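Local coordinates for Alpha/beta hydrolase fold protein (Marinomonas mediterranea, PDB 6CXT) that probably acts as the carrier-protein domain of a longer protein with a hydrolase-family part, presenting a phosphopantetheine-tethered pyrrolyl thioester to a flavin-dependent oxidase, at residues D22-L33 / P60-T68. Sequence-based numbering, arbitrary orientation.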
loop_
_atom_site.group_PDB
_atom_site.type_symbol
_atom_site.label_atom_id
_atom_site.label_comp_id
_atom_site.label_asym_id
_atom_site.label_seq_id
_atom_site.Cartn_x
_atom_site.Cartn_y
_atom_site.Cartn_z
ATOM N N ASP A 22 23.072 -12.540 37.319
ATOM C CA ASP A 22 24.367 -13.074 37.673
ATOM C C ASP A 22 24.538 -14.470 37.087
ATOM O O ASP A 22 23.644 -14.970 36.369
ATOM C CB ASP A 22 24.591 -13.025 39.223
ATOM C CG ASP A 22 23.611 -13.895 40.008
ATOM O OD1 ASP A 22 23.186 -14.976 39.541
ATOM O OD2 ASP A 22 23.251 -13.494 41.127
ATOM N N GLN A 23 25.660 -15.112 37.439
ATOM C CA GLN A 23 26.018 -16.416 36.912
ATOM C C GLN A 23 25.053 -17.539 37.383
ATOM O O GLN A 23 25.093 -18.646 36.825
ATOM C CB GLN A 23 27.495 -16.746 37.239
ATOM C CG GLN A 23 27.763 -17.179 38.686
ATOM C CD GLN A 23 27.807 -16.048 39.731
ATOM O OE1 GLN A 23 27.324 -14.925 39.526
ATOM N NE2 GLN A 23 28.393 -16.360 40.878
ATOM N N ASN A 24 24.175 -17.230 38.346
ATOM C CA ASN A 24 23.152 -18.203 38.865
ATOM C C ASN A 24 21.717 -18.015 38.396
ATOM O O ASN A 24 20.847 -18.848 38.699
ATOM C CB ASN A 24 23.124 -18.188 40.396
ATOM C CG ASN A 24 24.414 -18.714 40.977
ATOM O OD1 ASN A 24 24.928 -19.762 40.535
ATOM N ND2 ASN A 24 25.002 -17.946 41.887
ATOM N N THR A 25 21.451 -16.912 37.712
ATOM C CA THR A 25 20.086 -16.658 37.223
ATOM C C THR A 25 19.644 -17.814 36.298
ATOM O O THR A 25 20.383 -18.193 35.381
ATOM C CB THR A 25 20.027 -15.289 36.533
ATOM O OG1 THR A 25 20.604 -14.307 37.431
ATOM C CG2 THR A 25 18.564 -14.920 36.177
ATOM N N PRO A 26 18.489 -18.439 36.612
ATOM C CA PRO A 26 18.033 -19.540 35.779
ATOM C C PRO A 26 17.456 -19.000 34.439
ATOM O O PRO A 26 16.318 -18.499 34.409
ATOM C CB PRO A 26 16.977 -20.242 36.643
ATOM C CG PRO A 26 16.547 -19.240 37.661
ATOM C CD PRO A 26 17.599 -18.177 37.767
ATOM N N LEU A 27 18.281 -19.121 33.390
ATOM C CA LEU A 27 18.048 -18.489 32.048
ATOM C C LEU A 27 16.834 -19.088 31.343
ATOM O O LEU A 27 16.019 -18.345 30.770
ATOM C CB LEU A 27 19.292 -18.597 31.148
ATOM C CG LEU A 27 20.607 -17.906 31.645
ATOM C CD1 LEU A 27 21.760 -18.176 30.702
ATOM C CD2 LEU A 27 20.414 -16.408 31.897
ATOM N N LEU A 28 16.717 -20.414 31.406
ATOM C CA LEU A 28 15.584 -21.140 30.812
ATOM C C LEU A 28 14.355 -20.978 31.622
ATOM O O LEU A 28 13.282 -20.712 31.085
ATOM C CB LEU A 28 15.884 -22.616 30.662
ATOM C CG LEU A 28 17.016 -22.940 29.695
ATOM C CD1 LEU A 28 17.429 -24.374 29.898
ATOM C CD2 LEU A 28 16.665 -22.685 28.226
ATOM N N GLU A 29 14.486 -21.154 32.925
ATOM C CA GLU A 29 13.320 -21.109 33.767
ATOM C C GLU A 29 12.640 -19.750 33.767
ATOM O O GLU A 29 11.424 -19.678 33.847
ATOM C CB GLU A 29 13.688 -21.550 35.187
ATOM C CG GLU A 29 12.544 -21.429 36.191
ATOM C CD GLU A 29 12.950 -21.921 37.581
ATOM O OE1 GLU A 29 14.072 -22.470 37.737
ATOM O OE2 GLU A 29 12.141 -21.756 38.507
ATOM N N LEU A 30 13.411 -18.670 33.686
ATOM C CA LEU A 30 12.808 -17.337 33.724
ATOM C C LEU A 30 12.452 -16.803 32.327
ATOM O O LEU A 30 11.940 -15.700 32.215
ATOM C CB LEU A 30 13.671 -16.321 34.489
ATOM C CG LEU A 30 13.831 -16.464 36.008
ATOM C CD1 LEU A 30 14.907 -15.489 36.435
ATOM C CD2 LEU A 30 12.530 -16.200 36.775
ATOM N N GLY A 31 12.713 -17.591 31.290
ATOM C CA GLY A 31 12.269 -17.225 29.934
ATOM C C GLY A 31 13.246 -16.299 29.242
ATOM O O GLY A 31 12.953 -15.742 28.177
ATOM N N ILE A 32 14.436 -16.139 29.823
ATOM C CA ILE A 32 15.451 -15.265 29.259
ATOM C C ILE A 32 15.985 -15.851 27.950
ATOM O O ILE A 32 16.195 -15.113 26.959
ATOM C CB ILE A 32 16.585 -15.024 30.299
ATOM C CG1 ILE A 32 16.017 -14.228 31.506
ATOM C CG2 ILE A 32 17.790 -14.373 29.649
ATOM C CD1 ILE A 32 16.973 -14.141 32.711
ATOM N N LEU A 33 16.197 -17.166 27.922
ATOM C CA LEU A 33 16.637 -17.833 26.716
ATOM C C LEU A 33 15.424 -18.487 26.078
ATOM O O LEU A 33 14.738 -19.300 26.704
ATOM C CB LEU A 33 17.670 -18.925 26.961
ATOM C CG LEU A 33 19.070 -18.535 27.357
ATOM C CD1 LEU A 33 19.957 -19.762 27.174
ATOM C CD2 LEU A 33 19.570 -17.373 26.513
ATOM N N PRO A 60 18.967 -28.574 28.669
ATOM C CA PRO A 60 18.758 -27.842 29.887
ATOM C C PRO A 60 19.951 -27.871 30.866
ATOM O O PRO A 60 20.037 -26.989 31.740
ATOM C CB PRO A 60 17.512 -28.477 30.491
ATOM C CG PRO A 60 16.906 -29.326 29.413
ATOM C CD PRO A 60 18.031 -29.712 28.533
ATOM N N GLU A 61 20.875 -28.816 30.670
ATOM C CA GLU A 61 22.046 -28.956 31.568
ATOM C C GLU A 61 22.989 -27.788 31.267
ATOM O O GLU A 61 23.301 -26.990 32.163
ATOM C CB GLU A 61 22.750 -30.327 31.445
ATOM C CG GLU A 61 21.857 -31.542 31.769
ATOM C CD GLU A 61 21.207 -32.217 30.528
ATOM O OE1 GLU A 61 21.906 -33.036 29.871
ATOM O OE2 GLU A 61 20.003 -31.964 30.212
ATOM N N HIS A 62 23.389 -27.655 30.001
ATOM C CA HIS A 62 24.274 -26.552 29.612
ATOM C C HIS A 62 23.696 -25.128 29.703
ATOM O O HIS A 62 24.449 -24.191 29.991
ATOM C CB HIS A 62 24.868 -26.809 28.237
ATOM C CG HIS A 62 25.544 -28.136 28.133
ATOM N ND1 HIS A 62 25.257 -29.047 27.138
ATOM C CD2 HIS A 62 26.474 -28.725 28.926
ATOM C CE1 HIS A 62 25.998 -30.130 27.307
ATOM N NE2 HIS A 62 26.744 -29.961 28.384
ATOM N N PHE A 63 22.388 -24.960 29.509
ATOM C CA PHE A 63 21.813 -23.607 29.371
ATOM C C PHE A 63 21.066 -23.210 30.595
ATOM O O PHE A 63 20.348 -22.190 30.638
ATOM C CB PHE A 63 20.991 -23.466 28.086
ATOM C CG PHE A 63 21.846 -23.437 26.856
ATOM C CD1 PHE A 63 22.371 -24.623 26.300
ATOM C CD2 PHE A 63 22.197 -22.203 26.274
ATOM C CE1 PHE A 63 23.208 -24.583 25.164
ATOM C CE2 PHE A 63 23.031 -22.165 25.162
ATOM C CZ PHE A 63 23.519 -23.343 24.588
ATOM N N GLU A 64 21.327 -23.955 31.662
ATOM C CA GLU A 64 20.677 -23.624 32.901
ATOM C C GLU A 64 20.966 -22.197 33.339
ATOM O O GLU A 64 20.051 -21.448 33.755
ATOM C CB GLU A 64 21.102 -24.640 33.994
ATOM C CG GLU A 64 20.369 -24.379 35.282
ATOM C CD GLU A 64 20.760 -25.301 36.416
ATOM O OE1 GLU A 64 21.697 -26.139 36.280
ATOM O OE2 GLU A 64 20.096 -25.143 37.447
ATOM N N ASN A 65 22.225 -21.795 33.263
ATOM C CA ASN A 65 22.603 -20.472 33.732
ATOM C C ASN A 65 23.912 -20.126 33.062
ATOM O O ASN A 65 24.446 -20.938 32.272
ATOM C CB ASN A 65 22.720 -20.420 35.279
ATOM C CG ASN A 65 23.673 -21.501 35.829
ATOM O OD1 ASN A 65 24.785 -21.686 35.307
ATOM N ND2 ASN A 65 23.210 -22.247 36.859
ATOM N N VAL A 66 24.411 -18.914 33.357
ATOM C CA VAL A 66 25.661 -18.425 32.748
ATOM C C VAL A 66 26.880 -19.335 33.105
ATOM O O VAL A 66 27.738 -19.645 32.254
ATOM C CB VAL A 66 25.885 -16.920 33.077
ATOM C CG1 VAL A 66 27.273 -16.443 32.675
ATOM C CG2 VAL A 66 24.836 -16.047 32.344
ATOM N N ALA A 67 26.902 -19.791 34.363
ATOM C CA ALA A 67 27.991 -20.654 34.841
ATOM C C ALA A 67 28.061 -21.938 34.013
ATOM O O ALA A 67 29.137 -22.270 33.475
ATOM C CB ALA A 67 27.792 -20.938 36.340
ATOM N N THR A 68 26.907 -22.613 33.844
ATOM C CA THR A 68 26.865 -23.887 33.123
ATOM C C THR A 68 27.167 -23.666 31.634
ATOM O O THR A 68 27.859 -24.488 30.985
ATOM C CB THR A 68 25.520 -24.654 33.303
ATOM O OG1 THR A 68 24.416 -23.887 32.794
ATOM C CG2 THR A 68 25.247 -24.970 34.811
HETATM O O HOH W 1 22.690 -16.902 34.620
HETATM O O HOH W 2 20.586 -21.549 37.949
HETATM O O HOH W 3 17.288 -22.162 33.697
#
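Asn65 meets the carbonyls of Thr25 and Gln23 with the base of its side chain: Asn65 CB lies 3.2 Å from Thr25 O, and Asn65 CG comes within 3.3 Å of Gln23 O. The same side chain thus caps a helix and receives a loop. Its chi1 of 54° tucks CG against both backbone neighbours of CA, a rotation that turns the amide back toward the first helical turn. There Asn65 OD1 accepts from Thr68 N at 2.7 Å, nearly along its own C=O axis, the N-cap bond of helix 66-75. ND2, on the other branch, donates to a water that in turn donates to Asn24 O. Shortened to an alanine, the residue would probably leave Thr68 N without its capping acceptor and the water at Asn24 O without its donor. Gln23 O is held instead by Ala67 N, which meets it on a lone pair at 3.3 Å with a fairly straight N-H (160°), while a second water links Val66 N to Asp22 O and Thr25 O.

All this belongs to the small helical carrier-protein fold of the phosphopantetheine-binding family, in which the long loop after helix 7-13 runs over the entrance to the last helix. Farther along, Leu27 N donates to Glu64 O at 2.9 Å, and a third water ties that same oxygen to Glu29 N. Leu27 CD1 rests against the Asn65-Val66 peptide and Val66 CG2, with Ile9 of helix 7-13 touching both side chains. Leu28 CG lies against Phe63 O, its CD1 reaching Pro60; His176 of the neighbouring Butyryl-CoA dehydrogenase chain packs on Leu28 and Pro60. Crossing Phe63 at about a right angle, Leu33 brings CD1 to the ring edge, 3.4 Å from Phe63 CD2, and Met38 and Leu41 of helix 35-49 touch both side chains.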